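Local coordinates for 3-hydroxyisobutyrate dehydrogenase family protein (Geobacter sulfurreducens, PDB 3PDU) that reduces succinic semialdehyde to gamma-hydroxybutyrate, probably with NADPH as cofactor, as a member of the beta-hydroxyacid dehydrogenase family, at residues V174-G179 / Q253-A258; R46-S49 / E53-A56; G10-P15 / K126-G131; E204-G209 / P214-K219. One frame throughout, in Å; residues are numbered along the deposited sequence. Where two conformers were deposited one is given.

Contact 1. Residues V174-G179 / Q253-A258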
loop_
_atom_site.group_PDB
_atom_site.type_symbol
_atom_site.label_atom_id
_atom_site.label_comp_id
_atom_site.label_asym_id
_atom_site.label_seq_id
_atom_site.Cartn_x
_atom_site.Cartn_y
_atom_site.Cartn_z
ATOM N N VAL A 174 -19.655 3.828 -2.852
ATOM C CA VAL A 174 -19.585 4.144 -4.278
ATOM C C VAL A 174 -18.345 4.968 -4.619
ATOM O O VAL A 174 -17.629 4.649 -5.574
ATOM C CB VAL A 174 -20.852 4.884 -4.746
ATOM C CG1 VAL A 174 -20.679 5.411 -6.179
ATOM C CG2 VAL A 174 -22.068 3.955 -4.640
ATOM N N ASN A 175 -18.070 6.016 -3.843
ATOM C CA ASN A 175 -16.903 6.849 -4.155
ATOM C C ASN A 175 -15.552 6.221 -3.841
ATOM O O ASN A 175 -14.543 6.594 -4.440
ATOM C CB ASN A 175 -17.006 8.247 -3.535
ATOM C CG ASN A 175 -17.674 9.227 -4.475
ATOM O OD1 ASN A 175 -18.463 8.824 -5.330
ATOM N ND2 ASN A 175 -17.359 10.507 -4.337
ATOM N N MET A 176 -15.531 5.281 -2.900
ATOM C CA MET A 176 -14.301 4.553 -2.610
ATOM C C MET A 176 -13.919 3.735 -3.833
ATOM O O MET A 176 -12.749 3.676 -4.215
ATOM C CB MET A 176 -14.484 3.610 -1.420
ATOM C CG MET A 176 -13.254 2.764 -1.146
ATOM S SD MET A 176 -13.439 1.721 0.322
ATOM C CE MET A 176 -14.591 0.497 -0.301
ATOM N N ILE A 177 -14.911 3.089 -4.443
ATOM C CA ILE A 177 -14.682 2.404 -5.712
ATOM C C ILE A 177 -14.181 3.407 -6.766
ATOM O O ILE A 177 -13.194 3.153 -7.450
ATOM C CB ILE A 177 -15.953 1.666 -6.203
ATOM C CG1 ILE A 177 -16.350 0.585 -5.188
ATOM C CG2 ILE A 177 -15.701 1.025 -7.561
ATOM C CD1 ILE A 177 -17.656 -0.138 -5.509
ATOM N N MET A 178 -14.841 4.554 -6.880
ATOM C CA MET A 178 -14.440 5.536 -7.901
ATOM C C MET A 178 -12.991 6.026 -7.731
ATOM O O MET A 178 -12.260 6.202 -8.716
ATOM C CB MET A 178 -15.403 6.725 -7.898
ATOM C CG MET A 178 -15.229 7.681 -9.063
ATOM S SD MET A 178 -16.474 8.999 -8.978
ATOM C CE MET A 178 -15.823 9.969 -7.625
ATOM N N GLY A 179 -12.575 6.253 -6.490
ATOM C CA GLY A 179 -11.222 6.735 -6.237
ATOM C C GLY A 179 -10.182 5.713 -6.654
ATOM O O GLY A 179 -9.168 6.054 -7.258
ATOM N N GLN A 253 -13.430 -3.214 9.110
ATOM C CA GLN A 253 -13.238 -3.673 7.732
ATOM C C GLN A 253 -11.918 -3.153 7.163
ATOM O O GLN A 253 -11.798 -1.972 6.880
ATOM C CB GLN A 253 -14.377 -3.154 6.845
ATOM C CG GLN A 253 -14.167 -3.442 5.363
ATOM C CD GLN A 253 -14.204 -4.931 5.076
ATOM O OE1 GLN A 253 -15.189 -5.586 5.385
ATOM N NE2 GLN A 253 -13.137 -5.468 4.484
ATOM N N PRO A 254 -10.923 -4.032 6.988
ATOM C CA PRO A 254 -9.646 -3.601 6.401
ATOM C C PRO A 254 -9.824 -3.206 4.940
ATOM O O PRO A 254 -10.608 -3.835 4.230
ATOM C CB PRO A 254 -8.776 -4.862 6.485
ATOM C CG PRO A 254 -9.450 -5.735 7.516
ATOM C CD PRO A 254 -10.910 -5.457 7.354
ATOM N N LEU A 255 -9.106 -2.177 4.501
ATOM C CA LEU A 255 -9.232 -1.689 3.129
ATOM C C LEU A 255 -7.856 -1.310 2.566
ATOM O O LEU A 255 -7.547 -0.131 2.398
ATOM C CB LEU A 255 -10.164 -0.474 3.091
ATOM C CG LEU A 255 -11.605 -0.684 3.578
ATOM C CD1 LEU A 255 -12.276 0.654 3.921
ATOM C CD2 LEU A 255 -12.428 -1.460 2.529
ATOM N N HIS A 256 -7.023 -2.303 2.291
ATOM C CA HIS A 256 -5.681 -2.016 1.775
ATOM C C HIS A 256 -5.708 -1.145 0.514
ATOM O O HIS A 256 -4.922 -0.194 0.383
ATOM C CB HIS A 256 -4.919 -3.310 1.499
ATOM C CG HIS A 256 -4.289 -3.912 2.720
ATOM N ND1 HIS A 256 -3.121 -3.427 3.264
ATOM C CD2 HIS A 256 -4.671 -4.946 3.508
ATOM C CE1 HIS A 256 -2.802 -4.141 4.332
ATOM N NE2 HIS A 256 -3.725 -5.071 4.502
ATOM N N GLY A 257 -6.591 -1.476 -0.421
ATOM C CA GLY A 257 -6.650 -0.747 -1.686
ATOM C C GLY A 257 -7.070 0.703 -1.512
ATOM O O GLY A 257 -6.472 1.620 -2.095
ATOM N N ALA A 258 -8.108 0.911 -0.708
ATOM C CA ALA A 258 -8.624 2.246 -0.444
ATOM C C ALA A 258 -7.601 3.096 0.302
ATOM O O ALA A 258 -7.417 4.274 -0.008
ATOM C CB ALA A 258 -9.921 2.166 0.347
#
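Extended through its first two torsions (chi1 176°), with SD anti to CA about the CB-CG bond, Met176 reaches out from helix 166-194 and bends only at chi3 (73°), a conformation that brings its sulfur against both Ala258 and Leu255. SD rests 3.5 Å from Ala258 CB, and CG lies nearly as close to the same methyl. Leu255, whose CG stands anti to its carbonyl carbon (chi1 -60°), offers both branches: CD1 approaches Met176 SD at 3.9 Å, while CD2 faces the terminal methyl, 4.1 Å from Met176 CE. The contact is wholly apolar and buried. It joins the long helix of the all-helical C-terminal domain to the first turn of helix 256-270, with Leu255 at the N-cap. Ala244 of helix 234-251 also touches Met176, and Gly188 of the second subunit packs on it. An alanine in place of Met176 would remove the thioether arm and would probably leave a gap facing Leu255 and Ala258. The start of helix 256-270 is anchored between chains: Glu187 of the second subunit accepts hydrogen bonds from the backbone N atoms of Gly257 and Ala258, and Glu263 of the third subunit accepts one from Leu255 N.

Contact 2. Residues R46-S49 / E53-A56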
loop_
_atom_site.group_PDB
_atom_site.type_symbol
_atom_site.label_atom_id
_atom_site.label_comp_id
_atom_site.label_asym_id
_atom_site.label_seq_id
_atom_site.Cartn_x
_atom_site.Cartn_y
_atom_site.Cartn_z
ATOM N N ARG A 46 -34.108 34.467 -4.193
ATOM C CA ARG A 46 -33.915 35.519 -3.186
ATOM C C ARG A 46 -32.665 35.223 -2.371
ATOM O O ARG A 46 -32.410 34.076 -2.037
ATOM C CB ARG A 46 -35.091 35.557 -2.213
ATOM C CG ARG A 46 -36.313 36.325 -2.684
ATOM C CD ARG A 46 -37.318 36.430 -1.543
ATOM N NE ARG A 46 -36.662 36.307 -0.242
ATOM C CZ ARG A 46 -36.150 37.324 0.447
ATOM N NH1 ARG A 46 -36.217 38.559 -0.035
ATOM N NH2 ARG A 46 -35.570 37.105 1.621
ATOM N N GLN A 47 -31.893 36.252 -2.030
ATOM C CA GLN A 47 -30.707 36.047 -1.201
ATOM C C GLN A 47 -31.059 36.217 0.272
ATOM O O GLN A 47 -31.785 37.140 0.631
ATOM C CB GLN A 47 -29.601 37.035 -1.580
ATOM C CG GLN A 47 -28.283 36.798 -0.841
ATOM C CD GLN A 47 -27.209 37.757 -1.284
ATOM O OE1 GLN A 47 -27.436 38.598 -2.160
ATOM N NE2 GLN A 47 -26.028 37.647 -0.681
ATOM N N ALA A 48 -30.534 35.335 1.120
ATOM C CA ALA A 48 -30.708 35.459 2.573
ATOM C C ALA A 48 -29.373 35.696 3.265
ATOM O O ALA A 48 -28.321 35.442 2.693
ATOM C CB ALA A 48 -31.385 34.209 3.143
ATOM N N SER A 49 -29.422 36.164 4.510
ATOM C CA SER A 49 -28.212 36.536 5.244
ATOM C C SER A 49 -27.589 35.423 6.085
ATOM O O SER A 49 -26.444 35.550 6.504
ATOM C CB SER A 49 -28.495 37.747 6.145
ATOM O OG SER A 49 -28.815 38.883 5.360
ATOM N N GLU A 53 -31.864 32.203 8.778
ATOM C CA GLU A 53 -32.906 32.930 8.060
ATOM C C GLU A 53 -33.579 32.052 7.014
ATOM O O GLU A 53 -34.798 32.090 6.845
ATOM C CB GLU A 53 -32.351 34.202 7.404
ATOM C CG GLU A 53 -33.425 35.015 6.679
ATOM C CD GLU A 53 -32.862 36.081 5.749
ATOM O OE1 GLU A 53 -31.752 36.586 6.013
ATOM O OE2 GLU A 53 -33.539 36.414 4.750
ATOM N N VAL A 54 -32.788 31.250 6.312
ATOM C CA VAL A 54 -33.356 30.370 5.297
ATOM C C VAL A 54 -34.290 29.332 5.935
ATOM O O VAL A 54 -35.417 29.123 5.475
ATOM C CB VAL A 54 -32.255 29.660 4.504
ATOM C CG1 VAL A 54 -32.867 28.641 3.528
ATOM C CG2 VAL A 54 -31.382 30.682 3.750
ATOM N N CYS A 55 -33.822 28.682 6.994
ATOM C CA CYS A 55 -34.566 27.554 7.574
ATOM C C CYS A 55 -35.805 27.991 8.362
ATOM O O CYS A 55 -36.737 27.211 8.559
ATOM C CB CYS A 55 -33.649 26.691 8.438
ATOM S SG CYS A 55 -32.390 25.809 7.474
ATOM N N ALA A 56 -35.812 29.240 8.805
ATOM C CA ALA A 56 -36.989 29.808 9.452
ATOM C C ALA A 56 -38.078 30.105 8.418
ATOM O O ALA A 56 -39.261 30.045 8.720
ATOM C CB ALA A 56 -36.611 31.086 10.210
#
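A glutamate reaching from the helix to the loop before it makes this local strand-to-helix contact, in which Glu53, on helix 51-57, meets the end of the edge strand 46-47 and the residues that follow it. The main polar link is Ser49 N to Glu53 OE1, 2.8 Å long and nearly straight at 169°; the amide comes in from above the carboxylate plane. Glu53 is extended, its CG anti to the backbone N (chi1 -178°), and this carries the carboxylate across the methyl of Ala48, with Ala48 CB 3.5 Å from Glu53 OE2. The same oxygen lies at the edge of the Arg46 guanidinium, in its plane, but the salt bridge is long, 3.8 Å from Arg46 NH2 to Glu53 OE2, and the two flat groups are turned 42° apart. A glutamine here would remove the carboxylate charge and would probably leave Arg46 without this distant electrostatic partner. Beneath the polar layer, Val54 CG2 packs on Ala48 CB at 3.6 Å, and both side chains also touch Thr28 of strand 27-30. Ser50 OG, at the start of the helix, is hydrogen-bonded to Glu53 N. Strand 46-47 is paired with strand 27-30 through backbone bonds, and helix 51-57 leads on to strand 60-63, on the far side of strand 4-7: a beta-alpha-beta connection of the Rossmann-type dinucleotide-binding domain.

Contact 3. Residues G10-P15 / K126-G131. With NAP (NADP nicotinamide-adenine-dinucleotide phosphate), chain I.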
loop_
_atom_site.group_PDB
_atom_site.type_symbol
_atom_site.label_atom_id
_atom_site.label_comp_id
_atom_site.label_asym_id
_atom_site.label_seq_id
_atom_site.Cartn_x
_atom_site.Cartn_y
_atom_site.Cartn_z
ATOM N N GLY A 10 -21.696 25.922 -4.502
ATOM C CA GLY A 10 -20.390 25.580 -5.029
ATOM C C GLY A 10 -20.528 25.009 -6.424
ATOM O O GLY A 10 -21.496 25.301 -7.141
ATOM N N ILE A 11 -19.551 24.202 -6.812
ATOM C CA ILE A 11 -19.551 23.565 -8.127
ATOM C C ILE A 11 -20.827 22.770 -8.350
ATOM O O ILE A 11 -21.400 22.814 -9.446
ATOM C CB ILE A 11 -18.311 22.663 -8.308
ATOM C CG1 ILE A 11 -17.064 23.547 -8.441
ATOM C CG2 ILE A 11 -18.468 21.749 -9.524
ATOM C CD1 ILE A 11 -15.768 22.812 -8.259
ATOM N N MET A 12 -21.273 22.052 -7.319
ATOM C CA MET A 12 -22.508 21.264 -7.399
ATOM C C MET A 12 -23.741 22.108 -7.041
ATOM O O MET A 12 -24.758 22.074 -7.739
ATOM C CB MET A 12 -22.440 20.044 -6.466
ATOM C CG MET A 12 -21.362 19.005 -6.837
ATOM S SD MET A 12 -21.742 18.179 -8.391
ATOM C CE MET A 12 -23.075 17.077 -7.887
ATOM N N GLY A 13 -23.646 22.857 -5.947
ATOM C CA GLY A 13 -24.790 23.585 -5.418
ATOM C C GLY A 13 -25.310 24.688 -6.328
ATOM O O GLY A 13 -26.509 24.966 -6.362
ATOM N N GLY A 14 -24.401 25.351 -7.034
ATOM C CA GLY A 14 -24.796 26.394 -7.979
ATOM C C GLY A 14 -25.774 25.853 -9.019
ATOM O O GLY A 14 -26.897 26.342 -9.131
ATOM N N PRO A 15 -25.345 24.846 -9.796
ATOM C CA PRO A 15 -26.194 24.256 -10.842
ATOM C C PRO A 15 -27.467 23.627 -10.269
ATOM O O PRO A 15 -28.518 23.690 -10.908
ATOM C CB PRO A 15 -25.312 23.154 -11.446
ATOM C CG PRO A 15 -23.919 23.497 -11.067
ATOM C CD PRO A 15 -23.951 24.370 -9.852
ATOM N N LYS A 126 -21.378 18.053 -14.628
ATOM C CA LYS A 126 -22.319 18.025 -15.753
ATOM C C LYS A 126 -23.693 17.441 -15.368
ATOM O O LYS A 126 -24.724 18.024 -15.693
ATOM C CB LYS A 126 -21.719 17.290 -16.965
ATOM C CG LYS A 126 -22.703 17.127 -18.115
ATOM C CD LYS A 126 -22.009 16.719 -19.407
ATOM C CE LYS A 126 -23.019 16.200 -20.436
ATOM N NZ LYS A 126 -24.054 17.221 -20.776
ATOM N N PRO A 127 -23.713 16.277 -14.697
ATOM C CA PRO A 127 -24.997 15.765 -14.184
ATOM C C PRO A 127 -25.742 16.755 -13.268
ATOM O O PRO A 127 -26.965 16.820 -13.330
ATOM C CB PRO A 127 -24.589 14.498 -13.413
ATOM C CG PRO A 127 -23.365 14.008 -14.157
ATOM C CD PRO A 127 -22.626 15.284 -14.565
ATOM N N ALA A 128 -25.022 17.518 -12.448
ATOM C CA ALA A 128 -25.666 18.510 -11.607
ATOM C C ALA A 128 -26.340 19.551 -12.496
ATOM O O ALA A 128 -27.504 19.896 -12.285
ATOM C CB ALA A 128 -24.664 19.164 -10.675
ATOM N N GLU A 129 -25.612 20.028 -13.505
ATOM C CA GLU A 129 -26.156 21.002 -14.453
ATOM C C GLU A 129 -27.373 20.455 -15.188
ATOM O O GLU A 129 -28.381 21.149 -15.340
ATOM C CB GLU A 129 -25.088 21.426 -15.474
ATOM C CG GLU A 129 -24.003 22.329 -14.909
ATOM C CD GLU A 129 -22.764 22.399 -15.801
ATOM O OE1 GLU A 129 -22.701 21.671 -16.817
ATOM O OE2 GLU A 129 -21.851 23.187 -15.485
ATOM N N ASP A 130 -27.275 19.205 -15.638
ATOM C CA ASP A 130 -28.306 18.595 -16.472
ATOM C C ASP A 130 -29.503 18.067 -15.685
ATOM O O ASP A 130 -30.519 17.726 -16.275
ATOM C CB ASP A 130 -27.728 17.421 -17.271
ATOM C CG ASP A 130 -26.703 17.854 -18.315
ATOM O OD1 ASP A 130 -26.572 19.063 -18.575
ATOM O OD2 ASP A 130 -26.027 16.968 -18.879
ATOM N N GLY A 131 -29.362 17.949 -14.367
ATOM C CA GLY A 131 -30.408 17.354 -13.554
ATOM C C GLY A 131 -30.441 15.833 -13.650
ATOM O O GLY A 131 -31.501 15.218 -13.540
HETATM P PA NAP I . -17.166 23.118 -3.707
HETATM O O1A NAP I . -15.817 23.088 -3.117
HETATM O O2A NAP I . -17.225 23.766 -5.028
HETATM O O5B NAP I . -18.222 23.788 -2.715
HETATM C C5B NAP I . -18.227 23.605 -1.324
HETATM C C4B NAP I . -19.347 24.470 -0.748
HETATM O O4B NAP I . -19.314 24.380 0.670
HETATM C C3B NAP I . -19.193 25.960 -1.086
HETATM O O3B NAP I . -20.491 26.520 -1.166
HETATM C C2B NAP I . -18.499 26.515 0.147
HETATM O O2B NAP I . -18.748 27.866 0.447
HETATM C C1B NAP I . -19.160 25.666 1.212
HETATM N N9A NAP I . -18.384 25.604 2.455
HETATM C C8A NAP I . -17.170 25.011 2.675
HETATM N N7A NAP I . -16.857 25.199 3.985
HETATM C C5A NAP I . -17.854 25.878 4.587
HETATM C C6A NAP I . -18.044 26.313 5.891
HETATM N N6A NAP I . -17.126 26.061 6.832
HETATM N N1A NAP I . -19.192 27.007 6.193
HETATM C C2A NAP I . -20.145 27.258 5.225
HETATM N N3A NAP I . -19.949 26.820 3.933
HETATM C C4A NAP I . -18.819 26.143 3.628
HETATM O O3 NAP I . -17.639 21.588 -3.735
HETATM P PN NAP I . -18.723 20.785 -4.594
HETATM O O1N NAP I . -18.004 20.066 -5.660
HETATM O O2N NAP I . -19.882 21.677 -4.853
HETATM O O5D NAP I . -19.103 19.708 -3.462
HETATM C C5D NAP I . -20.128 19.905 -2.513
HETATM C C4D NAP I . -20.418 18.537 -1.909
HETATM O O4D NAP I . -20.889 17.666 -2.919
HETATM C C3D NAP I . -19.144 17.892 -1.376
HETATM O O3D NAP I . -19.498 17.099 -0.252
HETATM C C2D NAP I . -18.694 16.970 -2.490
HETATM O O2D NAP I . -17.913 15.880 -2.021
HETATM C C1D NAP I . -20.063 16.524 -2.991
HETATM N N1N NAP I . -20.121 16.030 -4.366
HETATM C C2N NAP I . -19.405 16.631 -5.365
HETATM C C3N NAP I . -19.504 16.153 -6.676
HETATM C C7N NAP I . -18.750 16.812 -7.808
HETATM O O7N NAP I . -18.579 16.088 -8.987
HETATM N N7N NAP I . -18.232 18.038 -7.695
HETATM C C4N NAP I . -20.340 15.072 -6.946
HETATM C C5N NAP I . -21.084 14.479 -5.925
HETATM C C6N NAP I . -20.974 14.981 -4.634
HETATM P P2B NAP I . -17.752 29.011 -0.095
HETATM O O1X NAP I . -17.894 30.136 0.888
HETATM O O2X NAP I . -16.342 28.461 -0.149
HETATM O O3X NAP I . -18.167 29.425 -1.475
#
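Ala128 and Glu129 of helix 125-130 pack against Met12 and Pro15, which belong to the glycine-rich turn and first helix of a Rossmann-type dinucleotide-binding fold. Gly10 and Gly13 fit the GxGxxG pattern of that turn, and its backbone holds the NADP diphosphate: Ile11 N donates to NAP O2A at 3.0 Å and Met12 N to NAP O2N at 2.9 Å, both almost straight. A side chain at Gly10 would clash with NAP O5B. Along the second segment, Lys126 comes first; its NZ binds the syn lone pair of Asp130 OD2, one helical turn on. Pro127 leans on Leu133 of the following strand, which also touches Met12. Ala128 is the main apolar partner, its CB lying 3.8 Å from Met12 CE and 4.1 Å from Pro15 CB. At Glu129 the backbone and the aliphatic part of the side chain do the touching: Pro15 CB sits 3.8 Å from both Glu129 N and Glu129 CG, the two side chains crossing at a slant, while the carboxylate pairs with Lys125. Gly131 ends the helix with positive phi. Met12 stands between Ala128 and the nicotinamide. Bends at chi2 (-67°) and chi3 (-74°) curl its thioether back over the nicotinamide, where the methyl that meets Ala128 also approaches the ring. Its sulfur is closer still to the carboxamide, with Met12 SD 3.3 Å from NAP C7N.

Contact 4. Residues E204-G209 / P214-K219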
loop_
_atom_site.group_PDB
_atom_site.type_symbol
_atom_site.label_atom_id
_atom_site.label_comp_id
_atom_site.label_asym_id
_atom_site.label_seq_id
_atom_site.Cartn_x
_atom_site.Cartn_y
_atom_site.Cartn_z
ATOM N N GLU A 204 -8.794 3.235 -26.340
ATOM C CA GLU A 204 -9.633 2.567 -27.324
ATOM C C GLU A 204 -9.755 1.079 -26.985
ATOM O O GLU A 204 -10.826 0.487 -27.119
ATOM C CB GLU A 204 -9.039 2.766 -28.721
ATOM C CG GLU A 204 -9.542 1.804 -29.771
ATOM C CD GLU A 204 -8.804 1.975 -31.096
ATOM O OE1 GLU A 204 -8.112 3.002 -31.263
ATOM O OE2 GLU A 204 -8.915 1.085 -31.964
ATOM N N VAL A 205 -8.660 0.476 -26.538
ATOM C CA VAL A 205 -8.701 -0.924 -26.117
ATOM C C VAL A 205 -9.591 -1.104 -24.882
ATOM O O VAL A 205 -10.403 -2.035 -24.820
ATOM C CB VAL A 205 -7.289 -1.489 -25.872
ATOM C CG1 VAL A 205 -7.356 -2.858 -25.199
ATOM C CG2 VAL A 205 -6.533 -1.570 -27.200
ATOM N N LEU A 206 -9.463 -0.207 -23.908
ATOM C CA LEU A 206 -10.326 -0.258 -22.729
ATOM C C LEU A 206 -11.799 -0.085 -23.095
ATOM O O LEU A 206 -12.670 -0.756 -22.534
ATOM C CB LEU A 206 -9.921 0.812 -21.712
ATOM C CG LEU A 206 -8.572 0.588 -21.033
ATOM C CD1 LEU A 206 -8.153 1.827 -20.237
ATOM C CD2 LEU A 206 -8.651 -0.643 -20.150
ATOM N N ASP A 207 -12.083 0.808 -24.040
ATOM C CA ASP A 207 -13.471 1.096 -24.403
ATOM C C ASP A 207 -14.127 -0.022 -25.223
ATOM O O ASP A 207 -15.334 -0.019 -25.409
ATOM C CB ASP A 207 -13.590 2.427 -25.154
ATOM C CG ASP A 207 -14.993 3.015 -25.070
ATOM O OD1 ASP A 207 -15.523 3.146 -23.938
ATOM O OD2 ASP A 207 -15.572 3.328 -26.130
ATOM N N ALA A 208 -13.335 -0.972 -25.707
ATOM C CA ALA A 208 -13.868 -2.061 -26.527
ATOM C C ALA A 208 -14.098 -3.339 -25.723
ATOM O O ALA A 208 -14.655 -4.310 -26.235
ATOM C CB ALA A 208 -12.934 -2.343 -27.712
ATOM N N GLY A 209 -13.668 -3.338 -24.465
ATOM C CA GLY A 209 -13.708 -4.541 -23.649
ATOM C C GLY A 209 -14.619 -4.430 -22.438
ATOM O O GLY A 209 -15.422 -3.500 -22.334
ATOM N N PRO A 214 -18.018 5.228 -18.976
ATOM C CA PRO A 214 -17.941 6.653 -19.320
ATOM C C PRO A 214 -16.850 7.430 -18.573
ATOM O O PRO A 214 -16.256 8.347 -19.138
ATOM C CB PRO A 214 -19.331 7.179 -18.938
ATOM C CG PRO A 214 -20.231 5.992 -19.078
ATOM C CD PRO A 214 -19.389 4.810 -18.638
ATOM N N MET A 215 -16.586 7.078 -17.319
ATOM C CA MET A 215 -15.553 7.783 -16.557
ATOM C C MET A 215 -14.173 7.617 -17.196
ATOM O O MET A 215 -13.420 8.582 -17.308
ATOM C CB MET A 215 -15.531 7.336 -15.092
ATOM C CG MET A 215 -14.391 7.945 -14.265
ATOM S SD MET A 215 -14.328 7.225 -12.608
ATOM C CE MET A 215 -12.567 7.207 -12.261
ATOM N N PHE A 216 -13.840 6.400 -17.617
ATOM C CA PHE A 216 -12.569 6.170 -18.311
ATOM C C PHE A 216 -12.499 6.974 -19.606
ATOM O O PHE A 216 -11.465 7.542 -19.940
ATOM C CB PHE A 216 -12.384 4.693 -18.645
ATOM C CG PHE A 216 -11.877 3.868 -17.504
ATOM C CD1 PHE A 216 -11.767 4.409 -16.239
ATOM C CD2 PHE A 216 -11.524 2.542 -17.700
ATOM C CE1 PHE A 216 -11.311 3.644 -15.173
ATOM C CE2 PHE A 216 -11.068 1.768 -16.654
ATOM C CZ PHE A 216 -10.958 2.319 -15.379
ATOM N N LYS A 217 -13.600 7.011 -20.345
ATOM C CA LYS A 217 -13.615 7.762 -21.603
ATOM C C LYS A 217 -13.349 9.254 -21.380
ATOM O O LYS A 217 -12.512 9.856 -22.058
ATOM C CB LYS A 217 -14.946 7.539 -22.336
ATOM C CG LYS A 217 -15.182 8.491 -23.496
ATOM C CD LYS A 217 -16.334 8.011 -24.382
ATOM C CE LYS A 217 -15.971 6.718 -25.104
ATOM N NZ LYS A 217 -17.073 6.220 -25.976
ATOM N N GLY A 218 -14.051 9.843 -20.417
ATOM C CA GLY A 218 -13.916 11.263 -20.133
ATOM C C GLY A 218 -12.618 11.642 -19.434
ATOM O O GLY A 218 -11.922 12.573 -19.853
ATOM N N LYS A 219 -12.276 10.932 -18.366
ATOM C CA LYS A 219 -11.042 11.250 -17.640
ATOM C C LYS A 219 -9.818 10.924 -18.493
ATOM O O LYS A 219 -8.783 11.586 -18.383
ATOM C CB LYS A 219 -10.972 10.520 -16.290
ATOM C CG LYS A 219 -12.161 10.787 -15.346
ATOM C CD LYS A 219 -12.428 12.303 -15.151
ATOM C CE LYS A 219 -13.543 12.541 -14.109
ATOM N NZ LYS A 219 -13.826 14.008 -13.936
#
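Asp207 and Lys217 form a salt bridge in which Lys217 NZ lies 3.3 Å from Asp207 OD2; the hydrogen bond within it is weak. The lysine comes alongside the carboxylate as well as meeting it with its nitrogen, for Lys217 CE is 3.6 Å from Asp207 OD2 and 3.8 Å from Asp207 OD1. A bend at chi3 (-67°) turns the end of an otherwise extended lysine chain toward the aspartate. A second, apolar pair lies on the more buried side, where Leu206 CD1 approaches the Phe216 ring obliquely, 4.3 Å from Phe216 CD2, a loose contact. The two pairs are adjacent in sequence on each helix, and they join the end of helix 199-208 to the first turns of helix 214-225. The two helices run antiparallel as a helical hairpin, with four residues between the segments, set in the all-helical C-terminal domain that follows the cofactor-binding domain in beta-hydroxyacid dehydrogenases. Residues of the connection touch both sides of the contact: Met211 touches Leu206, Ala212 touches Asp207, and Asn213 OD1 is hydrogen-bonded to Phe216 N near the start of the second helix. Farther out, Phe216 is backed by Met181 and Leu185 of the long helix 166-194. The second subunit adds Ile177 against Leu206 and its own Met181 against Phe216, while Lys157 of that subunit forms a salt bridge with Glu204.

How the contacts relate
Contacts 2 and 3 belong to the N-terminal cofactor-binding domain, contacts 1 and 4 to the helical C-terminal domain. Contact 3 alone has residues bound to NADP; the side chains of Val54 in contact 2 and Met176 in contact 1 lie about 12 and 13 Å from it. Contacts 2 and 3 have centres 21 Å apart and do not touch. Contacts 1 and 4, also 21 Å between centres, do meet, through Met178 CG and Met215 SD at 3.7 Å, and both face the second subunit. Contact 3 comes within about 9 Å, nearest atoms, of each of them, whereas the centres of contacts 2 and 4 are 44 Å apart.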